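Local coordinates for protein periplasmic beta-glucosidase (PDB 6R5O) that probably hydrolyses terminal, non-reducing beta-D-glucosyl residues with release of beta-D-glucose, as a periplasmic member of glycosyl hydrolase family 3, at residues Q656-D661 / L720-T725; K511-V516 / E530-I535. The protein carries 1 engineered substitution. All coordinates share one frame; numbering follows the deposited sequence.

How the contacts relate
Along the chain contact 2 comes first and is complete before contact 1 begins. Residues 511-516 and 530-535 lie in the C-terminal domain of the glycosyl hydrolase 3 family, where strands 513-518 and 534-537 are parallel neighbours in a mixed sheet. Residues 656-661 and 720-725 belong to the fibronectin type III-like region, on strand 651-660 and in the loop that joins strands 712-719 and 726-732. The two centres are 29 Å apart and the nearest atoms about 14 Å apart, so the contacts do not touch. Their strands belong to two different sheets. Contact 2 joins parallel strands inside one domain, and contact 1 packs a hairpin loop on its neighbouring strand in another; neither bridges the two.

Contact 1 (Q656-D661 / L720-T725); sequences QLYLQD and LDSAQT
The side-chain amide of Gln656 reaches the loop 720-725 with both of its ends. Its NE2 donates to Leu720 O at 3.3 Å, but the N-H...O angle of 121° marks a weak bond, and NE2 has a second weak acceptor in Val654 O. Its OE1 comes within 3.5 Å of Asp721 CA and also accepts a hydrogen bond from Tyr658 OH, 2.8 Å from Gln656 OE1. That phenol approaches at a C=O...O angle of 137°, tilted a little out of the carbonyl plane. The bond links amide and phenol side by side on the strand and would limit rotation of the amide about its last torsion.

The torsions explain how two side chains of one strand come together. In Gln656 CG lies beside the backbone N and anti to the carbonyl carbon (chi1 -71°), and Tyr658 takes the same first torsion; a bend at chi2 of the glutamine then carries its amide round to the phenol.

Tyr658 supplies the apolar half of the contact. The ring meets Ser722 obliquely: Tyr658 CZ is 3.7 Å from Ser722 CA. Tyr658 OH lies 3.6 Å from Ser722 CB. Ser722 therefore packs through its carbons, while its OG is bonded to Phe610 O. Leu720 O also accepts from Lys562 NZ, so the weak glutamine bond is not its sole partner. Outside the two segments, Tyr578 also meets the Tyr658 ring, with the planes at a steep angle.

Backbone bonds from Gln656 to Gly719 and from Tyr658 to Phe717 pair the strand with 712-719. The arrangement is that of a beta-hairpin loop folded back over the neighbouring antiparallel strand in a fibronectin type III-like domain.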
ATOM      1  N   GLN A 656     -21.842  -8.670  17.820  1.00 49.96           N
ATOM      2  CA  GLN A 656     -20.444  -8.151  17.828  1.00 49.28           C
ATOM      3  C   GLN A 656     -20.377  -6.848  18.627  1.00 43.03           C
ATOM      4  O   GLN A 656     -21.305  -6.017  18.496  1.00 37.35           O
ATOM      5  CB  GLN A 656     -19.946  -7.919  16.403  1.00 51.78           C
ATOM      6  CG  GLN A 656     -19.688  -9.197  15.625  1.00 54.33           C
ATOM      7  CD  GLN A 656     -20.012  -9.044  14.158  1.00 57.02           C
ATOM      8  OE1 GLN A 656     -19.631  -8.073  13.504  1.00 59.20           O
ATOM      9  NE2 GLN A 656     -20.734 -10.015  13.631  1.00 58.59           N
ATOM     10  N   LEU A 657     -19.307  -6.699  19.413  1.00 42.21           N
ATOM     11  CA  LEU A 657     -19.050  -5.533  20.296  1.00 46.68           C
ATOM     12  C   LEU A 657     -17.858  -4.752  19.750  1.00 48.48           C
ATOM     13  O   LEU A 657     -16.736  -5.322  19.725  1.00 47.44           O
ATOM     14  CB  LEU A 657     -18.746  -6.020  21.714  1.00 48.93           C
ATOM     15  CG  LEU A 657     -18.365  -4.923  22.706  1.00 50.15           C
ATOM     16  CD1 LEU A 657     -19.609  -4.342  23.386  1.00 46.64           C
ATOM     17  CD2 LEU A 657     -17.357  -5.454  23.719  1.00 51.06           C
ATOM     18  N   TYR A 658     -18.103  -3.498  19.361  1.00 47.60           N
ATOM     19  CA  TYR A 658     -17.082  -2.559  18.838  1.00 43.82           C
ATOM     20  C   TYR A 658     -16.916  -1.413  19.831  1.00 41.81           C
ATOM     21  O   TYR A 658     -17.935  -0.984  20.423  1.00 35.43           O
ATOM     22  CB  TYR A 658     -17.464  -2.077  17.439  1.00 42.83           C
ATOM     23  CG  TYR A 658     -17.466  -3.175  16.406  1.00 43.24           C
ATOM     24  CD1 TYR A 658     -16.281  -3.654  15.861  1.00 39.01           C
ATOM     25  CD2 TYR A 658     -18.655  -3.756  15.987  1.00 42.39           C
ATOM     26  CE1 TYR A 658     -16.279  -4.664  14.912  1.00 38.71           C
ATOM     27  CE2 TYR A 658     -18.668  -4.775  15.046  1.00 40.91           C
ATOM     28  CZ  TYR A 658     -17.476  -5.239  14.511  1.00 40.44           C
ATOM     29  OH  TYR A 658     -17.487  -6.254  13.588  1.00 42.99           O
ATOM     30  N   LEU A 659     -15.663  -0.984  20.016  1.00 44.69           N
ATOM     31  CA  LEU A 659     -15.267   0.157  20.886  1.00 46.71           C
ATOM     32  C   LEU A 659     -14.622   1.257  20.038  1.00 41.66           C
ATOM     33  O   LEU A 659     -13.888   0.924  19.081  1.00 38.89           O
ATOM     34  CB  LEU A 659     -14.296  -0.337  21.966  1.00 51.11           C
ATOM     35  CG  LEU A 659     -14.944  -0.587  23.329  1.00 55.72           C
ATOM     36  CD1 LEU A 659     -13.989  -1.304  24.272  1.00 56.01           C
ATOM     37  CD2 LEU A 659     -15.430   0.717  23.954  1.00 57.58           C
ATOM     38  N   GLN A 660     -14.877   2.514  20.391  1.00 38.80           N
ATOM     39  CA  GLN A 660     -14.148   3.688  19.847  1.00 41.66           C
ATOM     40  C   GLN A 660     -13.694   4.602  20.994  1.00 40.60           C
ATOM     41  O   GLN A 660     -14.532   4.889  21.891  1.00 38.22           O
ATOM     42  CB  GLN A 660     -15.004   4.491  18.858  1.00 43.77           C
ATOM     43  CG  GLN A 660     -14.167   5.451  18.022  1.00 44.57           C
ATOM     44  CD  GLN A 660     -14.953   6.489  17.268  1.00 48.28           C
ATOM     45  OE1 GLN A 660     -16.179   6.573  17.358  1.00 52.46           O
ATOM     46  NE2 GLN A 660     -14.228   7.297  16.512  1.00 51.26           N
ATOM     47  N   ASP A 661     -12.430   5.044  20.925  1.00 37.35           N
ATOM     48  CA  ASP A 661     -11.797   6.079  21.790  1.00 38.52           C
ATOM     49  C   ASP A 661     -11.728   7.381  20.989  1.00 37.42           C
ATOM     50  O   ASP A 661     -10.754   7.641  20.284  1.00 38.71           O
ATOM     51  CB  ASP A 661     -10.426   5.586  22.266  1.00 40.22           C
ATOM     52  CG  ASP A 661      -9.728   6.451  23.301  1.00 41.59           C
ATOM     53  OD1 ASP A 661     -10.361   7.425  23.782  1.00 39.36           O
ATOM     54  OD2 ASP A 661      -8.543   6.123  23.632  1.00 42.41           O
ATOM     55  N   LEU A 720     -24.835  -6.627  14.301  1.00 49.70           N
ATOM     56  CA  LEU A 720     -24.650  -7.940  13.630  1.00 49.04           C
ATOM     57  C   LEU A 720     -23.595  -7.832  12.514  1.00 47.71           C
ATOM     58  O   LEU A 720     -23.289  -8.872  11.904  1.00 42.39           O
ATOM     59  CB  LEU A 720     -26.014  -8.404  13.105  1.00 48.11           C
ATOM     60  CG  LEU A 720     -27.139  -8.405  14.140  1.00 49.13           C
ATOM     61  CD1 LEU A 720     -28.467  -8.792  13.511  1.00 50.19           C
ATOM     62  CD2 LEU A 720     -26.804  -9.326  15.308  1.00 50.56           C
ATOM     63  N   ASP A 721     -23.043  -6.635  12.277  1.00 49.72           N
ATOM     64  CA  ASP A 721     -21.831  -6.403  11.434  1.00 50.67           C
ATOM     65  C   ASP A 721     -21.189  -5.056  11.806  1.00 47.91           C
ATOM     66  O   ASP A 721     -21.845  -4.241  12.511  1.00 46.63           O
ATOM     67  CB  ASP A 721     -22.145  -6.494   9.931  1.00 49.88           C
ATOM     68  CG  ASP A 721     -23.098  -5.437   9.387  1.00 51.01           C
ATOM     69  OD1 ASP A 721     -23.593  -4.604  10.170  1.00 56.48           O
ATOM     70  OD2 ASP A 721     -23.359  -5.464   8.182  1.00 52.95           O
ATOM     71  N   SER A 722     -19.959  -4.825  11.338  1.00 44.23           N
ATOM     72  CA  SER A 722     -19.165  -3.602  11.625  1.00 42.29           C
ATOM     73  C   SER A 722     -19.882  -2.366  11.066  1.00 42.85           C
ATOM     74  O   SER A 722     -19.671  -1.258  11.595  1.00 42.97           O
ATOM     75  CB  SER A 722     -17.761  -3.721  11.095  1.00 41.85           C
ATOM     76  OG  SER A 722     -17.754  -4.080   9.729  1.00 40.87           O
ATOM     77  N   ALA A 723     -20.707  -2.561  10.040  1.00 46.57           N
ATOM     78  CA  ALA A 723     -21.457  -1.504   9.335  1.00 50.45           C
ATOM     79  C   ALA A 723     -22.603  -1.043  10.229  1.00 56.87           C
ATOM     80  O   ALA A 723     -22.381  -0.111  11.013  1.00 65.34           O
ATOM     81  CB  ALA A 723     -21.940  -2.027   8.007  1.00 50.87           C
ATOM     82  N   GLN A 724     -23.763  -1.695  10.133  1.00 66.66           N
ATOM     83  CA  GLN A 724     -24.972  -1.293  10.897  1.00 72.63           C
ATOM     84  C   GLN A 724     -24.709  -1.515  12.388  1.00 76.25           C
ATOM     85  O   GLN A 724     -24.073  -2.534  12.723  1.00 71.72           O
ATOM     86  CB  GLN A 724     -26.207  -2.071  10.459  1.00 75.02           C
ATOM     87  CG  GLN A 724     -27.477  -1.438  10.997  1.00 79.74           C
ATOM     88  CD  GLN A 724     -28.435  -1.154   9.870  1.00 85.99           C
ATOM     89  OE1 GLN A 724     -28.942  -2.068   9.220  1.00 94.67           O
ATOM     90  NE2 GLN A 724     -28.679   0.125   9.625  1.00 80.37           N
ATOM     91  N   THR A 725     -25.168  -0.589  13.239  1.00 82.27           N
ATOM     92  CA  THR A 725     -24.881  -0.553  14.699  1.00 75.63           C
ATOM     93  C   THR A 725     -25.717   0.536  15.384  1.00 69.80           C
ATOM     94  O   THR A 725     -26.279   1.405  14.688  1.00 69.07           O
ATOM     95  CB  THR A 725     -23.392  -0.291  14.981  1.00 73.38           C
ATOM     96  OG1 THR A 725     -22.933   0.775  14.144  1.00 66.63           O
ATOM     97  CG2 THR A 725     -22.525  -1.515  14.773  1.00 71.17           C
TER

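Contact 2 (K511-V516 / E530-I535); sequences KPLVLV and ENADAI
In the beta-alpha-beta unit formed by strand 513-518, helix 526-531 and strand 534-537, the two strands meet directly as parallel neighbours, with Val514 bridged to Ala534 and Leu515 to Ile535. Leu515 N donates to Ala534 O at 2.8 Å and almost straight, 177° at the hydrogen. One residue pair earlier, Leu513 O accepts twice: from Asp533 N at 3.1 Å, lying in the carbonyl plane, and more weakly from Ala534 N at 3.3 Å. The fork sits where the chain enters strand 534-537.

Asp533 also engages the first strand through its side chain. With CG beside its own backbone N (chi1 -73°), OD2 faces Leu513 N at 3.4 Å, a weak bond. The other oxygen, OD1, forms a salt bridge with Arg369.

On the face carrying Leu515 and Ile535 the contact is apolar. Leu515 CD1 is modelled 3.3 Å from Ala532 CB, too short to be taken literally; the two methyls are in contact, but the exact spacing is doubtful. Leu515 and Ile535 run side by side in the same direction, with Leu515 CB 4.1 Å from Ile535 CG2. Ile535 continues onto Leu366 of the adjoining antiparallel strand.

The chemistry implies a buried strand start held by mixed means: one strong backbone bond, a shared carbonyl, and a carboxylate whose negative charge is probably balanced by the arginine while its second oxygen steadies a backbone N-H.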
ATOM      1  N   LYS A 511     -33.014 -17.220 -16.500  1.00 64.92           N
ATOM      2  CA  LYS A 511     -33.145 -18.327 -15.505  1.00 68.06           C
ATOM      3  C   LYS A 511     -32.585 -17.894 -14.150  1.00 63.94           C
ATOM      4  O   LYS A 511     -31.425 -17.509 -14.078  1.00 61.39           O
ATOM      5  CB  LYS A 511     -32.395 -19.585 -15.974  1.00 65.59           C
ATOM      6  CG  LYS A 511     -32.953 -20.247 -17.228  1.00 67.01           C
ATOM      7  CD  LYS A 511     -34.178 -21.099 -16.970  1.00 67.65           C
ATOM      8  CE  LYS A 511     -34.719 -21.776 -18.210  1.00 70.69           C
ATOM      9  NZ  LYS A 511     -35.936 -22.566 -17.910  1.00 72.24           N
ATOM     10  N   PRO A 512     -33.349 -17.986 -13.031  1.00 56.78           N
ATOM     11  CA  PRO A 512     -32.775 -17.781 -11.699  1.00 53.41           C
ATOM     12  C   PRO A 512     -31.366 -18.387 -11.554  1.00 47.47           C
ATOM     13  O   PRO A 512     -31.136 -19.487 -12.039  1.00 41.33           O
ATOM     14  CB  PRO A 512     -33.779 -18.468 -10.762  1.00 53.95           C
ATOM     15  CG  PRO A 512     -35.110 -18.459 -11.507  1.00 53.83           C
ATOM     16  CD  PRO A 512     -34.789 -18.292 -12.979  1.00 53.89           C
ATOM     17  N   LEU A 513     -30.455 -17.646 -10.913  1.00 46.22           N
ATOM     18  CA  LEU A 513     -28.995 -17.939 -10.874  1.00 45.95           C
ATOM     19  C   LEU A 513     -28.495 -17.901  -9.430  1.00 46.69           C
ATOM     20  O   LEU A 513     -28.668 -16.854  -8.767  1.00 55.61           O
ATOM     21  CB  LEU A 513     -28.249 -16.907 -11.729  1.00 47.01           C
ATOM     22  CG  LEU A 513     -26.758 -17.167 -11.940  1.00 46.36           C
ATOM     23  CD1 LEU A 513     -26.522 -18.483 -12.667  1.00 47.43           C
ATOM     24  CD2 LEU A 513     -26.126 -16.023 -12.701  1.00 46.01           C
ATOM     25  N   VAL A 514     -27.878 -18.993  -8.979  1.00 44.95           N
ATOM     26  CA  VAL A 514     -27.216 -19.121  -7.649  1.00 45.07           C
ATOM     27  C   VAL A 514     -25.704 -19.230  -7.871  1.00 48.01           C
ATOM     28  O   VAL A 514     -25.253 -20.166  -8.595  1.00 50.12           O
ATOM     29  CB  VAL A 514     -27.758 -20.328  -6.864  1.00 46.68           C
ATOM     30  CG1 VAL A 514     -27.009 -20.540  -5.551  1.00 46.21           C
ATOM     31  CG2 VAL A 514     -29.257 -20.211  -6.624  1.00 45.41           C
ATOM     32  N   LEU A 515     -24.959 -18.289  -7.288  1.00 49.56           N
ATOM     33  CA  LEU A 515     -23.478 -18.245  -7.343  1.00 48.33           C
ATOM     34  C   LEU A 515     -22.919 -18.939  -6.106  1.00 44.51           C
ATOM     35  O   LEU A 515     -23.199 -18.483  -4.993  1.00 47.74           O
ATOM     36  CB  LEU A 515     -22.998 -16.794  -7.430  1.00 52.57           C
ATOM     37  CG  LEU A 515     -23.246 -16.109  -8.778  1.00 57.60           C
ATOM     38  CD1 LEU A 515     -22.724 -14.682  -8.761  1.00 62.18           C
ATOM     39  CD2 LEU A 515     -22.614 -16.873  -9.933  1.00 59.96           C
ATOM     40  N   VAL A 516     -22.208 -20.037  -6.331  1.00 42.64           N
ATOM     41  CA  VAL A 516     -21.369 -20.741  -5.327  1.00 45.01           C
ATOM     42  C   VAL A 516     -19.920 -20.351  -5.628  1.00 42.59           C
ATOM     43  O   VAL A 516     -19.445 -20.691  -6.717  1.00 44.96           O
ATOM     44  CB  VAL A 516     -21.609 -22.263  -5.409  1.00 52.81           C
ATOM     45  CG1 VAL A 516     -20.704 -23.062  -4.481  1.00 55.64           C
ATOM     46  CG2 VAL A 516     -23.063 -22.612  -5.129  1.00 53.01           C
ATOM     47  N   GLU A 530     -25.076  -7.196  -8.209  1.00 52.75           N
ATOM     48  CA  GLU A 530     -26.213  -6.441  -8.816  1.00 61.39           C
ATOM     49  C   GLU A 530     -27.036  -7.351  -9.742  1.00 60.05           C
ATOM     50  O   GLU A 530     -28.214  -7.028  -9.965  1.00 59.89           O
ATOM     51  CB  GLU A 530     -25.688  -5.213  -9.556  1.00 66.76           C
ATOM     52  CG  GLU A 530     -26.766  -4.249 -10.012  1.00 72.69           C
ATOM     53  CD  GLU A 530     -26.221  -3.181 -10.946  1.00 81.26           C
ATOM     54  OE1 GLU A 530     -25.778  -2.120 -10.443  1.00 83.81           O
ATOM     55  OE2 GLU A 530     -26.202  -3.424 -12.179  1.00 77.36           O
ATOM     56  N   ASN A 531     -26.457  -8.470 -10.197  1.00 58.64           N
ATOM     57  CA  ASN A 531     -27.024  -9.350 -11.251  1.00 58.87           C
ATOM     58  C   ASN A 531     -27.565 -10.645 -10.628  1.00 58.83           C
ATOM     59  O   ASN A 531     -28.807 -10.762 -10.563  1.00 64.38           O
ATOM     60  CB  ASN A 531     -25.996  -9.571 -12.362  1.00 58.20           C
ATOM     61  CG  ASN A 531     -25.714  -8.284 -13.105  1.00 54.74           C
ATOM     62  OD1 ASN A 531     -26.576  -7.774 -13.810  1.00 59.53           O
ATOM     63  ND2 ASN A 531     -24.534  -7.724 -12.911  1.00 53.14           N
ATOM     64  N   ALA A 532     -26.692 -11.565 -10.192  1.00 55.29           N
ATOM     65  CA  ALA A 532     -27.047 -12.882  -9.591  1.00 52.15           C
ATOM     66  C   ALA A 532     -28.175 -12.743  -8.553  1.00 50.34           C
ATOM     67  O   ALA A 532     -28.282 -11.659  -7.906  1.00 45.28           O
ATOM     68  CB  ALA A 532     -25.835 -13.531  -8.970  1.00 50.04           C
ATOM     69  N   ASP A 533     -28.968 -13.812  -8.387  1.00 48.64           N
ATOM     70  CA  ASP A 533     -30.201 -13.815  -7.557  1.00 50.07           C
ATOM     71  C   ASP A 533     -29.850 -14.251  -6.123  1.00 46.44           C
ATOM     72  O   ASP A 533     -30.537 -13.810  -5.184  1.00 48.17           O
ATOM     73  CB  ASP A 533     -31.292 -14.666  -8.217  1.00 54.61           C
ATOM     74  CG  ASP A 533     -31.925 -14.022  -9.446  1.00 59.25           C
ATOM     75  OD1 ASP A 533     -32.306 -12.837  -9.360  1.00 61.43           O
ATOM     76  OD2 ASP A 533     -32.044 -14.716 -10.483  1.00 63.03           O
ATOM     77  N   ALA A 534     -28.811 -15.070  -5.953  1.00 41.50           N
ATOM     78  CA  ALA A 534     -28.211 -15.370  -4.636  1.00 39.56           C
ATOM     79  C   ALA A 534     -26.738 -15.778  -4.789  1.00 40.65           C
ATOM     80  O   ALA A 534     -26.365 -16.322  -5.866  1.00 39.39           O
ATOM     81  CB  ALA A 534     -29.022 -16.432  -3.974  1.00 39.69           C
ATOM     82  N   ILE A 535     -25.943 -15.521  -3.745  1.00 39.37           N
ATOM     83  CA  ILE A 535     -24.475 -15.796  -3.699  1.00 40.80           C
ATOM     84  C   ILE A 535     -24.137 -16.486  -2.379  1.00 41.65           C
ATOM     85  O   ILE A 535     -24.544 -15.972  -1.333  1.00 45.37           O
ATOM     86  CB  ILE A 535     -23.641 -14.504  -3.851  1.00 39.53           C
ATOM     87  CG1 ILE A 535     -24.124 -13.634  -5.013  1.00 39.50           C
ATOM     88  CG2 ILE A 535     -22.152 -14.816  -3.970  1.00 39.36           C
ATOM     89  CD1 ILE A 535     -23.518 -12.241  -5.010  1.00 39.26           C
TER